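Long-range contact in fanconi-associated nuclease 1 homolog (Pseudomonas aeruginosa, PDB 5Y7Q), which belongs to the FAN1 family of VRR-NUC-domain nucleases and is a bacterial homolog of Fanconi-associated nuclease 1: residues A[109-123]-A[180-192]. Sequence-based numbering, arbitrary orientation.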
loop_
_atom_site.group_PDB
_atom_site.type_symbol
_atom_site.label_atom_id
_atom_site.label_comp_id
_atom_site.label_asym_id
_atom_site.label_seq_id
_atom_site.Cartn_x
_atom_site.Cartn_y
_atom_site.Cartn_z
ATOM N N ARG A 109 -1.575 -37.090 -12.393
ATOM C CA ARG A 109 -0.392 -37.880 -12.064
ATOM C C ARG A 109 0.596 -37.905 -13.230
ATOM O O ARG A 109 1.799 -37.630 -13.060
ATOM C CB ARG A 109 -0.822 -39.287 -11.657
ATOM C CG ARG A 109 0.213 -40.049 -10.846
ATOM C CD ARG A 109 -0.414 -41.251 -10.159
ATOM N NE ARG A 109 -1.433 -40.849 -9.198
ATOM C CZ ARG A 109 -2.330 -41.677 -8.681
ATOM N NH1 ARG A 109 -2.337 -42.958 -9.039
ATOM N NH2 ARG A 109 -3.223 -41.224 -7.812
ATOM N N ALA A 110 0.089 -38.177 -14.436
ATOM C CA ALA A 110 0.934 -38.122 -15.624
ATOM C C ALA A 110 1.612 -36.763 -15.751
ATOM O O ALA A 110 2.837 -36.679 -15.871
ATOM C CB ALA A 110 0.112 -38.442 -16.873
ATOM N N ALA A 111 0.841 -35.679 -15.670
ATOM C CA ALA A 111 1.438 -34.363 -15.886
ATOM C C ALA A 111 2.439 -33.995 -14.798
ATOM O O ALA A 111 3.321 -33.157 -15.027
ATOM C CB ALA A 111 0.350 -33.288 -15.987
ATOM N N VAL A 112 2.312 -34.581 -13.607
ATOM C CA VAL A 112 3.230 -34.213 -12.544
ATOM C C VAL A 112 4.543 -34.998 -12.595
ATOM O O VAL A 112 5.550 -34.518 -12.043
ATOM C CB VAL A 112 2.552 -34.362 -11.171
ATOM C CG1 VAL A 112 2.576 -35.814 -10.701
ATOM C CG2 VAL A 112 3.221 -33.450 -10.147
ATOM N N GLN A 113 4.582 -36.178 -13.238
ATOM C CA GLN A 113 5.811 -36.990 -13.206
ATOM C C GLN A 113 7.085 -36.247 -13.634
ATOM O O GLN A 113 8.092 -36.331 -12.903
ATOM C CB GLN A 113 5.635 -38.261 -14.048
ATOM C CG GLN A 113 4.509 -39.178 -13.576
ATOM C CD GLN A 113 4.699 -39.731 -12.159
ATOM O OE1 GLN A 113 5.738 -40.332 -11.824
ATOM N NE2 GLN A 113 3.671 -39.572 -11.331
ATOM N N PRO A 114 7.122 -35.499 -14.756
ATOM C CA PRO A 114 8.379 -34.812 -15.114
ATOM C C PRO A 114 8.814 -33.781 -14.084
ATOM O O PRO A 114 10.025 -33.573 -13.917
ATOM C CB PRO A 114 8.064 -34.163 -16.471
ATOM C CG PRO A 114 6.836 -34.807 -16.951
ATOM C CD PRO A 114 6.062 -35.177 -15.730
ATOM N N LEU A 115 7.858 -33.146 -13.379
ATOM C CA LEU A 115 8.179 -32.233 -12.277
ATOM C C LEU A 115 8.798 -32.973 -11.099
ATOM O O LEU A 115 9.720 -32.462 -10.453
ATOM C CB LEU A 115 6.923 -31.472 -11.822
ATOM C CG LEU A 115 6.208 -30.743 -12.962
ATOM C CD1 LEU A 115 4.902 -30.127 -12.531
ATOM C CD2 LEU A 115 7.129 -29.695 -13.559
ATOM N N LEU A 116 8.297 -34.169 -10.789
ATOM C CA LEU A 116 8.952 -34.985 -9.770
ATOM C C LEU A 116 10.400 -35.291 -10.145
ATOM O O LEU A 116 11.279 -35.296 -9.276
ATOM C CB LEU A 116 8.170 -36.276 -9.537
ATOM C CG LEU A 116 6.721 -36.086 -9.084
ATOM C CD1 LEU A 116 6.069 -37.422 -8.849
ATOM C CD2 LEU A 116 6.639 -35.234 -7.834
ATOM N N ALA A 117 10.677 -35.530 -11.435
ATOM C CA ALA A 117 12.047 -35.914 -11.815
ATOM C C ALA A 117 13.058 -34.784 -11.592
ATOM O O ALA A 117 14.235 -35.053 -11.307
ATOM C CB ALA A 117 12.097 -36.382 -13.276
ATOM N N LEU A 118 12.627 -33.529 -11.738
ATOM C CA LEU A 118 13.469 -32.360 -11.516
ATOM C C LEU A 118 13.568 -31.955 -10.051
ATOM O O LEU A 118 14.375 -31.077 -9.717
ATOM C CB LEU A 118 12.918 -31.170 -12.297
ATOM C CG LEU A 118 13.038 -31.150 -13.812
ATOM C CD1 LEU A 118 11.897 -30.313 -14.414
ATOM C CD2 LEU A 118 14.397 -30.602 -14.201
ATOM N N GLY A 119 12.746 -32.533 -9.178
ATOM C CA GLY A 119 12.715 -32.112 -7.800
ATOM C C GLY A 119 11.958 -30.822 -7.536
ATOM O O GLY A 119 11.908 -30.375 -6.380
ATOM N N TRP A 120 11.366 -30.209 -8.560
ATOM C CA TRP A 120 10.546 -29.035 -8.309
ATOM C C TRP A 120 9.239 -29.381 -7.611
ATOM O O TRP A 120 8.561 -28.475 -7.119
ATOM C CB TRP A 120 10.256 -28.306 -9.617
ATOM C CG TRP A 120 11.483 -27.813 -10.295
ATOM C CD1 TRP A 120 12.749 -27.750 -9.779
ATOM C CD2 TRP A 120 11.568 -27.316 -11.625
ATOM N NE1 TRP A 120 13.617 -27.234 -10.713
ATOM C CE2 TRP A 120 12.915 -26.961 -11.855
ATOM C CE3 TRP A 120 10.631 -27.119 -12.643
ATOM C CZ2 TRP A 120 13.348 -26.434 -13.061
ATOM C CZ3 TRP A 120 11.060 -26.590 -13.831
ATOM C CH2 TRP A 120 12.411 -26.256 -14.036
ATOM N N VAL A 121 8.861 -30.654 -7.570
ATOM C CA VAL A 121 7.740 -31.116 -6.764
ATOM C C VAL A 121 8.190 -32.388 -6.061
ATOM O O VAL A 121 8.758 -33.277 -6.699
ATOM C CB VAL A 121 6.478 -31.372 -7.615
ATOM C CG1 VAL A 121 5.370 -32.001 -6.782
ATOM C CG2 VAL A 121 5.967 -30.084 -8.264
ATOM N N ASP A 122 8.023 -32.422 -4.737
ATOM C CA ASP A 122 8.120 -33.623 -3.913
ATOM C C ASP A 122 6.782 -34.352 -3.959
ATOM O O ASP A 122 5.737 -33.735 -3.713
ATOM C CB ASP A 122 8.418 -33.253 -2.450
ATOM C CG ASP A 122 9.881 -33.420 -2.045
ATOM O OD1 ASP A 122 10.532 -34.405 -2.486
ATOM O OD2 ASP A 122 10.359 -32.576 -1.235
ATOM N N ALA A 123 6.790 -35.640 -4.318
ATOM C CA ALA A 123 5.719 -36.478 -3.798
ATOM C C ALA A 123 6.111 -36.942 -2.411
ATOM O O ALA A 123 7.288 -36.919 -2.046
ATOM C CB ALA A 123 5.406 -37.650 -4.707
ATOM N N PHE A 180 -4.941 -43.564 3.602
ATOM C CA PHE A 180 -5.398 -42.380 2.886
ATOM C C PHE A 180 -5.083 -42.517 1.405
ATOM O O PHE A 180 -3.911 -42.563 1.016
ATOM C CB PHE A 180 -4.741 -41.123 3.434
ATOM C CG PHE A 180 -5.287 -39.855 2.832
ATOM C CD1 PHE A 180 -6.585 -39.812 2.330
ATOM C CD2 PHE A 180 -4.500 -38.711 2.746
ATOM C CE1 PHE A 180 -7.087 -38.651 1.768
ATOM C CE2 PHE A 180 -4.997 -37.548 2.181
ATOM C CZ PHE A 180 -6.289 -37.520 1.693
ATOM N N ALA A 181 -6.126 -42.486 0.579
ATOM C CA ALA A 181 -6.067 -42.931 -0.808
ATOM C C ALA A 181 -5.775 -41.812 -1.810
ATOM O O ALA A 181 -5.822 -42.065 -3.020
ATOM C CB ALA A 181 -7.375 -43.638 -1.186
ATOM N N GLU A 182 -5.498 -40.590 -1.355
ATOM C CA GLU A 182 -5.193 -39.482 -2.263
ATOM C C GLU A 182 -3.782 -38.937 -2.037
ATOM O O GLU A 182 -3.509 -38.384 -0.959
ATOM C CB GLU A 182 -6.229 -38.372 -2.089
ATOM C CG GLU A 182 -6.313 -37.374 -3.223
ATOM C CD GLU A 182 -7.517 -36.461 -3.064
ATOM O OE1 GLU A 182 -8.557 -36.957 -2.574
ATOM O OE2 GLU A 182 -7.433 -35.251 -3.403
ATOM N N PRO A 183 -2.869 -39.029 -3.009
ATOM C CA PRO A 183 -1.510 -38.513 -2.802
ATOM C C PRO A 183 -1.485 -37.004 -2.616
ATOM O O PRO A 183 -2.450 -36.280 -2.870
ATOM C CB PRO A 183 -0.765 -38.923 -4.075
ATOM C CG PRO A 183 -1.822 -39.184 -5.067
ATOM C CD PRO A 183 -3.008 -39.687 -4.315
ATOM N N VAL A 184 -0.340 -36.529 -2.140
ATOM C CA VAL A 184 -0.157 -35.139 -1.761
ATOM C C VAL A 184 1.180 -34.655 -2.308
ATOM O O VAL A 184 2.219 -35.251 -2.019
ATOM C CB VAL A 184 -0.217 -34.976 -0.230
ATOM C CG1 VAL A 184 0.459 -33.710 0.176
ATOM C CG2 VAL A 184 -1.662 -34.965 0.235
ATOM N N TYR A 185 1.162 -33.567 -3.075
ATOM C CA TYR A 185 2.352 -32.990 -3.684
ATOM C C TYR A 185 2.761 -31.708 -2.968
ATOM O O TYR A 185 1.913 -30.950 -2.480
ATOM C CB TYR A 185 2.107 -32.701 -5.164
ATOM C CG TYR A 185 1.603 -33.915 -5.927
ATOM C CD1 TYR A 185 2.474 -34.907 -6.340
ATOM C CD2 TYR A 185 0.263 -34.070 -6.209
ATOM C CE1 TYR A 185 2.026 -36.016 -7.019
ATOM C CE2 TYR A 185 -0.193 -35.166 -6.902
ATOM C CZ TYR A 185 0.689 -36.141 -7.303
ATOM O OH TYR A 185 0.233 -37.252 -7.981
ATOM N N GLU A 186 4.074 -31.485 -2.888
ATOM C CA GLU A 186 4.638 -30.260 -2.330
ATOM C C GLU A 186 5.530 -29.589 -3.370
ATOM O O GLU A 186 6.490 -30.201 -3.859
ATOM C CB GLU A 186 5.439 -30.527 -1.053
ATOM C CG GLU A 186 6.071 -29.255 -0.471
ATOM C CD GLU A 186 6.941 -29.513 0.756
ATOM O OE1 GLU A 186 8.006 -30.180 0.634
ATOM O OE2 GLU A 186 6.555 -29.042 1.853
ATOM N N LEU A 187 5.240 -28.315 -3.662
ATOM C CA LEU A 187 6.073 -27.501 -4.545
ATOM C C LEU A 187 7.353 -27.059 -3.837
ATOM O O LEU A 187 7.304 -26.609 -2.695
ATOM C CB LEU A 187 5.252 -26.304 -4.985
ATOM C CG LEU A 187 5.634 -25.259 -5.996
ATOM C CD1 LEU A 187 6.010 -25.887 -7.331
ATOM C CD2 LEU A 187 4.339 -24.458 -6.087
ATOM N N ARG A 188 8.513 -27.292 -4.457
ATOM C CA ARG A 188 9.795 -26.935 -3.846
ATOM C C ARG A 188 10.544 -25.763 -4.478
ATOM O O ARG A 188 11.631 -25.428 -3.997
ATOM C CB ARG A 188 10.697 -28.168 -3.789
ATOM C CG ARG A 188 10.429 -29.029 -2.553
ATOM C CD ARG A 188 11.570 -28.947 -1.549
ATOM N NE ARG A 188 12.844 -28.600 -2.190
ATOM C CZ ARG A 188 13.596 -29.435 -2.913
ATOM N NH1 ARG A 188 14.738 -29.014 -3.461
ATOM N NH2 ARG A 188 13.199 -30.688 -3.109
ATOM N N CYS A 189 10.040 -25.167 -5.559
ATOM C CA CYS A 189 10.702 -24.052 -6.239
ATOM C C CYS A 189 10.136 -22.645 -5.898
ATOM O O CYS A 189 10.496 -21.669 -6.567
ATOM C CB CYS A 189 10.689 -24.295 -7.753
ATOM S SG CYS A 189 9.049 -24.496 -8.491
ATOM N N MET A 190 9.236 -22.521 -4.915
ATOM C CA MET A 190 8.536 -21.250 -4.697
ATOM C C MET A 190 9.462 -20.061 -4.442
ATOM O O MET A 190 9.107 -18.941 -4.799
ATOM C CB MET A 190 7.566 -21.354 -3.532
ATOM C CG MET A 190 6.324 -20.604 -3.761
ATOM S SD MET A 190 5.536 -21.050 -5.312
ATOM C CE MET A 190 4.359 -19.707 -5.420
ATOM N N ALA A 191 10.617 -20.254 -3.802
ATOM C CA ALA A 191 11.499 -19.114 -3.578
ATOM C C ALA A 191 12.019 -18.565 -4.894
ATOM O O ALA A 191 12.019 -17.347 -5.112
ATOM C CB ALA A 191 12.665 -19.484 -2.669
ATOM N N LEU A 192 12.455 -19.451 -5.784
ATOM C CA LEU A 192 12.945 -19.038 -7.093
ATOM C C LEU A 192 11.846 -18.374 -7.928
ATOM O O LEU A 192 12.104 -17.426 -8.681
ATOM C CB LEU A 192 13.520 -20.266 -7.788
ATOM C CG LEU A 192 13.866 -20.238 -9.252
ATOM C CD1 LEU A 192 14.617 -18.980 -9.513
ATOM C CD2 LEU A 192 14.739 -21.422 -9.491
#
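Tyr185 lies at the apolar centre, its side chain meeting Val112 of helix 109-118 and Val121 of strand 121-123. Val112 CG2 lies over one face of the phenol ring, offset toward the rim, while CG1 comes within 3.7 Å of Tyr185 CE1. With Tyr185 CG anti to the carbonyl carbon (chi1 -54°), the ring reaches toward helix 109-118 while CB stays 3.7 Å from Val121 CG1. On the same side of the sheet, Leu187 packs more loosely on Val121 and also touches Leu84 of helix 78-89. At the far end of the ring the hydroxyl sits near the guanidinium edge of Arg109, yet both side chains are bound to Glu97: Tyr185 by a hydrogen bond, Arg109 by a salt bridge. Arg109 NH2 also lies 3.7 Å from Pro183 CG. Strands 121-123 and 184-187 run antiparallel, joined by reciprocal bonds between Asp122 and Glu186: Asp122 N to Glu186 O at 2.8 Å and Glu186 N to Asp122 O at 2.9 Å. A third, nearly straight bond runs from Arg188 N to Trp120 O (2.9 Å). Past it, Cys189 SG sits obliquely 5.1 Å from the centroid of the Trp120 five-membered ring. On the opposite side of the sheet Asp122 OD2 lies 3.8 Å from Glu186 OE1, and a long salt bridge to Arg188 NH2 probably offsets part of that repulsion. Strand 184-187 is the middle strand of a three-stranded sheet, between 94-96 and 121-123, tying a later part of the chain to the FAN1 HTH family region. Backbone bonds and apolar packing dominate; charge pairing is secondary.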